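Local coordinates for protein transcriptional regulator AefR (Pseudomonas syringae pv. tomato, PDB 3CDL) that probably binds operator DNA as a dimeric TetR-family transcription factor and so regulates gene expression, at residues G145-V150 against F195-I201; M60-L64 against L105-V109. All coordinates share one frame; numbering follows the deposited sequence.

Interaction 1 of 2, residues G145-V150 against F195-I201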
# COMPACT_ATOMS: atom_id res chain seq x y z
N GLY B 145 1.84 8.62 30.96
CA GLY B 145 0.40 8.76 31.16
C GLY B 145 -0.23 9.87 30.36
O GLY B 145 -1.19 10.49 30.83
N ARG B 146 0.29 10.12 29.15
CA ARG B 146 -0.22 11.17 28.27
C ARG B 146 -0.95 10.62 27.07
O ARG B 146 -1.67 11.34 26.36
CB ARG B 146 0.90 12.11 27.83
CG ARG B 146 1.21 13.18 28.89
CD ARG B 146 1.50 14.53 28.25
NE ARG B 146 2.93 14.68 27.98
CZ ARG B 146 3.48 15.70 27.32
NH1 ARG B 146 4.81 15.72 27.16
NH2 ARG B 146 2.73 16.68 26.82
N LEU B 147 -0.74 9.33 26.82
CA LEU B 147 -1.42 8.64 25.75
C LEU B 147 -2.18 7.47 26.33
O LEU B 147 -1.85 6.96 27.40
CB LEU B 147 -0.45 8.16 24.68
CG LEU B 147 0.00 9.07 23.54
CD1 LEU B 147 0.67 8.19 22.52
CD2 LEU B 147 -1.14 9.90 22.90
N LYS B 148 -3.22 7.05 25.62
CA LYS B 148 -4.14 6.06 26.12
C LYS B 148 -3.56 4.67 25.86
O LYS B 148 -2.84 4.48 24.87
CB LYS B 148 -5.52 6.36 25.50
CG LYS B 148 -6.37 5.24 24.96
CD LYS B 148 -7.65 5.82 24.29
CE LYS B 148 -8.21 7.08 25.03
NZ LYS B 148 -9.22 7.84 24.20
N PRO B 149 -3.79 3.72 26.77
CA PRO B 149 -3.29 2.35 26.56
C PRO B 149 -3.75 1.71 25.24
O PRO B 149 -4.94 1.58 24.98
CB PRO B 149 -3.87 1.58 27.74
CG PRO B 149 -4.99 2.45 28.24
CD PRO B 149 -4.50 3.83 28.04
N VAL B 150 -2.79 1.34 24.40
CA VAL B 150 -3.04 0.54 23.21
C VAL B 150 -1.68 -0.07 22.87
O VAL B 150 -0.68 0.41 23.37
CB VAL B 150 -3.64 1.42 22.03
CG1 VAL B 150 -2.74 2.61 21.68
CG2 VAL B 150 -3.93 0.57 20.81
N PHE B 195 -5.07 11.73 15.23
CA PHE B 195 -4.36 10.81 16.11
C PHE B 195 -4.51 11.27 17.55
O PHE B 195 -5.03 10.53 18.40
CB PHE B 195 -2.87 10.63 15.72
CG PHE B 195 -2.16 9.56 16.54
CD1 PHE B 195 -2.26 8.21 16.19
CD2 PHE B 195 -1.48 9.90 17.72
CE1 PHE B 195 -1.65 7.22 16.97
CE2 PHE B 195 -0.88 8.92 18.51
CZ PHE B 195 -0.96 7.57 18.13
N LEU B 196 -4.09 12.50 17.82
CA LEU B 196 -4.08 12.97 19.20
C LEU B 196 -5.48 13.13 19.75
O LEU B 196 -5.71 12.86 20.94
CB LEU B 196 -3.26 14.25 19.36
CG LEU B 196 -1.78 13.97 19.56
CD1 LEU B 196 -1.04 15.25 19.81
CD2 LEU B 196 -1.58 13.00 20.72
N GLY B 197 -6.39 13.55 18.86
CA GLY B 197 -7.83 13.60 19.14
C GLY B 197 -8.31 12.36 19.88
O GLY B 197 -9.01 12.48 20.90
N TRP B 198 -7.92 11.18 19.39
CA TRP B 198 -8.38 9.90 19.95
C TRP B 198 -7.50 9.38 21.08
O TRP B 198 -8.01 8.91 22.09
CB TRP B 198 -8.54 8.83 18.85
CG TRP B 198 -8.92 7.49 19.42
CD1 TRP B 198 -8.14 6.37 19.45
CD2 TRP B 198 -10.15 7.13 20.09
NE1 TRP B 198 -8.80 5.34 20.08
CE2 TRP B 198 -10.03 5.78 20.49
CE3 TRP B 198 -11.33 7.83 20.41
CZ2 TRP B 198 -11.06 5.10 21.17
CZ3 TRP B 198 -12.35 7.15 21.10
CH2 TRP B 198 -12.21 5.80 21.46
N TYR B 199 -6.20 9.47 20.92
CA TYR B 199 -5.28 8.83 21.88
C TYR B 199 -4.81 9.66 23.08
O TYR B 199 -4.45 9.09 24.13
CB TYR B 199 -4.09 8.26 21.16
CG TYR B 199 -4.43 6.99 20.43
CD1 TYR B 199 -4.81 5.84 21.12
CD2 TYR B 199 -4.35 6.94 19.05
CE1 TYR B 199 -5.11 4.68 20.43
CE2 TYR B 199 -4.64 5.78 18.36
CZ TYR B 199 -5.02 4.67 19.03
OH TYR B 199 -5.31 3.54 18.30
N GLU B 200 -4.80 10.97 22.93
CA GLU B 200 -4.33 11.80 24.03
C GLU B 200 -5.22 11.74 25.29
O GLU B 200 -6.45 11.89 25.20
CB GLU B 200 -4.14 13.24 23.57
CG GLU B 200 -3.46 14.09 24.60
CD GLU B 200 -3.00 15.44 24.06
OE1 GLU B 200 -3.39 15.78 22.92
OE2 GLU B 200 -2.25 16.14 24.79
N ILE B 201 -4.60 11.48 26.44
CA ILE B 201 -5.19 11.82 27.73
C ILE B 201 -4.79 13.27 28.04
O ILE B 201 -3.60 13.57 28.25
CB ILE B 201 -4.67 10.90 28.86
CG1 ILE B 201 -4.70 9.43 28.43
CG2 ILE B 201 -5.48 11.12 30.15
CD1 ILE B 201 -3.84 8.53 29.30

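Interaction 2 of 2, residues M60-L64 against L105-V109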
# COMPACT_ATOMS: atom_id res chain seq x y z
N MSE B 60 19.07 -3.07 -0.17
CA MSE B 60 17.93 -2.26 -0.57
C MSE B 60 16.78 -2.30 0.43
O MSE B 60 16.15 -1.28 0.70
CB MSE B 60 17.43 -2.74 -1.92
CG MSE B 60 18.04 -2.01 -3.08
SE MSE B 60 17.67 -2.90 -4.76
CE MSE B 60 15.82 -3.44 -4.58
N LEU B 61 16.49 -3.49 0.95
CA LEU B 61 15.46 -3.66 1.97
C LEU B 61 15.81 -2.84 3.22
O LEU B 61 15.04 -1.95 3.60
CB LEU B 61 15.31 -5.15 2.30
CG LEU B 61 13.95 -5.69 2.74
CD1 LEU B 61 12.87 -5.43 1.69
CD2 LEU B 61 14.06 -7.19 3.05
N GLN B 62 16.97 -3.12 3.82
CA GLN B 62 17.46 -2.37 4.99
C GLN B 62 17.23 -0.88 4.82
O GLN B 62 16.75 -0.22 5.74
CB GLN B 62 18.96 -2.62 5.23
CG GLN B 62 19.44 -4.09 5.30
CD GLN B 62 18.92 -4.87 6.52
OE1 GLN B 62 19.67 -5.12 7.47
NE2 GLN B 62 17.65 -5.26 6.48
N ARG B 63 17.55 -0.37 3.64
CA ARG B 63 17.44 1.05 3.29
C ARG B 63 16.02 1.56 3.24
O ARG B 63 15.78 2.76 3.41
CB ARG B 63 18.04 1.29 1.91
CG ARG B 63 19.51 1.41 1.87
CD ARG B 63 19.93 1.87 0.50
NE ARG B 63 21.36 1.70 0.27
CZ ARG B 63 22.09 2.45 -0.54
NH1 ARG B 63 21.52 3.44 -1.21
NH2 ARG B 63 23.38 2.21 -0.68
N LEU B 64 15.08 0.65 3.00
CA LEU B 64 13.71 1.04 2.73
C LEU B 64 12.97 1.45 3.99
O LEU B 64 12.91 2.63 4.32
CB LEU B 64 12.95 -0.06 1.99
CG LEU B 64 11.61 0.42 1.45
CD1 LEU B 64 11.80 1.68 0.63
CD2 LEU B 64 10.94 -0.65 0.65
N LEU B 105 13.40 3.38 -4.96
CA LEU B 105 13.81 2.18 -4.27
C LEU B 105 12.58 1.41 -3.79
O LEU B 105 12.46 0.21 -4.02
CB LEU B 105 14.70 2.56 -3.09
CG LEU B 105 14.87 1.58 -1.92
CD1 LEU B 105 16.12 0.80 -2.11
CD2 LEU B 105 14.95 2.34 -0.64
N ALA B 106 11.68 2.13 -3.12
CA ALA B 106 10.44 1.57 -2.64
C ALA B 106 9.72 0.81 -3.75
O ALA B 106 9.29 -0.34 -3.55
CB ALA B 106 9.57 2.66 -2.10
N ARG B 107 9.59 1.45 -4.92
CA ARG B 107 8.94 0.84 -6.07
C ARG B 107 9.61 -0.48 -6.48
O ARG B 107 8.96 -1.53 -6.52
CB ARG B 107 8.94 1.79 -7.25
CG ARG B 107 7.61 2.45 -7.50
CD ARG B 107 7.70 3.43 -8.67
NE ARG B 107 8.63 4.53 -8.38
CZ ARG B 107 8.25 5.78 -8.12
NH1 ARG B 107 6.96 6.11 -8.13
NH2 ARG B 107 9.16 6.72 -7.86
N VAL B 108 10.91 -0.43 -6.77
CA VAL B 108 11.59 -1.67 -7.12
C VAL B 108 11.51 -2.74 -6.01
O VAL B 108 11.38 -3.90 -6.33
CB VAL B 108 13.01 -1.51 -7.81
CG1 VAL B 108 13.12 -0.19 -8.55
CG2 VAL B 108 14.15 -1.67 -6.86
N VAL B 109 11.52 -2.35 -4.73
CA VAL B 109 11.50 -3.36 -3.64
C VAL B 109 10.13 -4.03 -3.48
O VAL B 109 10.03 -5.26 -3.41
CB VAL B 109 12.03 -2.82 -2.27
CG1 VAL B 109 11.90 -3.86 -1.19
CG2 VAL B 109 13.47 -2.42 -2.38

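Interaction 1 of 2, residues G145-V150 against F195-I201
K148 NZ binds W198 twice, donating a hydrogen bond to the carbonyl O of that residue (2.7 Å), almost collinear with the C=O bond (177° at the oxygen), and standing over its indole. There NZ lies 4.2 Å from the centroid of the W198 six-membered ring, a cation-pi pair. A bend at chi3 (-36°) curls the end of the lysine chain over the last turn of the helix. Next to it, K148 N donates to Y199 O at 2.8 Å, in the carbonyl plane; the CA-H of L147 also faces this oxygen. I201 N donates a hydrogen bond to R146 O at 2.9 Å from well above the carbonyl plane (52° out of it). These two bonds enclose a single beta bridge between L147 and E200. The loop 145-150 is thereby stitched to the C-terminal end of helix 181-199 in the AefR-like C-terminal domain of a TetR regulator, close to the dimer interface. L147 sets CG beside its backbone N, which carries CD2 to CD2 of L196 at 3.8 Å and to CB of Y199, while CD1 comes to the edge of the F195 ring. V150 lies crosswise to Y199, CG1 approaching CE1 obliquely at 3.4 Å. I201 CD1 lies 3.2 Å from O of L147. The aromatic groups brace one another, W198 CD1 over the centre of the Y199 ring and Y199 CD2 over the rim of F195. At G145 a Schellman motif with positive phi ends helix 133-143 and starts the loop. Further out, Y199 OH is hydrogen-bonded to NE2 of Q158, and R146 NH1 to O of V80. M194 of the second subunit packs on F195 and Y199, and N193 of that subunit on W198.

Interaction 2 of 2, residues M60-L64 against L105-V109
R63, whose CB rests 4.1 Å from CD2 of L105, turns its guanidinium away from that leucine into two salt bridges, NH1 with E12 and NE with E59. The other side chains that meet are apolar. L105 runs antiparallel to the side chains of both M60 and L64, splitting its branches between them: CD1 lies 3.5 Å from CG of M60 and also against M60 O, and CD2 3.5 Å from CD1 of L64. M60, a selenomethionine, bends at chi3 (41°), which brings CE against methyls of two valines, 3.3 Å from CG2 of V108 and 3.4 Å from CG2 of V109. V109 turns its other methyl, CG1, to CD1 of L61 at 3.4 Å. L64 meets V109 tip to tip through CD2, and its CD1 also lies against CA and CB of A106. The two helical segments cross at -127° with axes 10.0 Å apart. They join helix 53-64, which follows the predicted helix-turn-helix, to helix 100-114 of the C-terminal domain; I19 of helix 9-24 packs on L105 and V108. With apolar side chains meeting, shape complementarity, more than directional bonding, probably governs their relative placement here.

In the fold
From the N terminus the chain passes through the predicted helix-turn-helix and along helix 53-64, then through a partly unmodelled connection and helix 82-97 before helix 100-114 returns to close interaction 2. That contact ties the predicted DNA-binding part to the C-terminal domain, and its centre lies about 8 Å from the centre of the chain. Interaction 1 opens only afterwards, at the loop following helix 133-143, and closes when helix 181-199 ends beside that loop, enclosing helices 152-167 and 169-174. The two closures therefore run in series, neither nested nor crossing. Their nearest atoms are about 20 Å apart: one fastens the junction between domains, the other the far, C-terminal end.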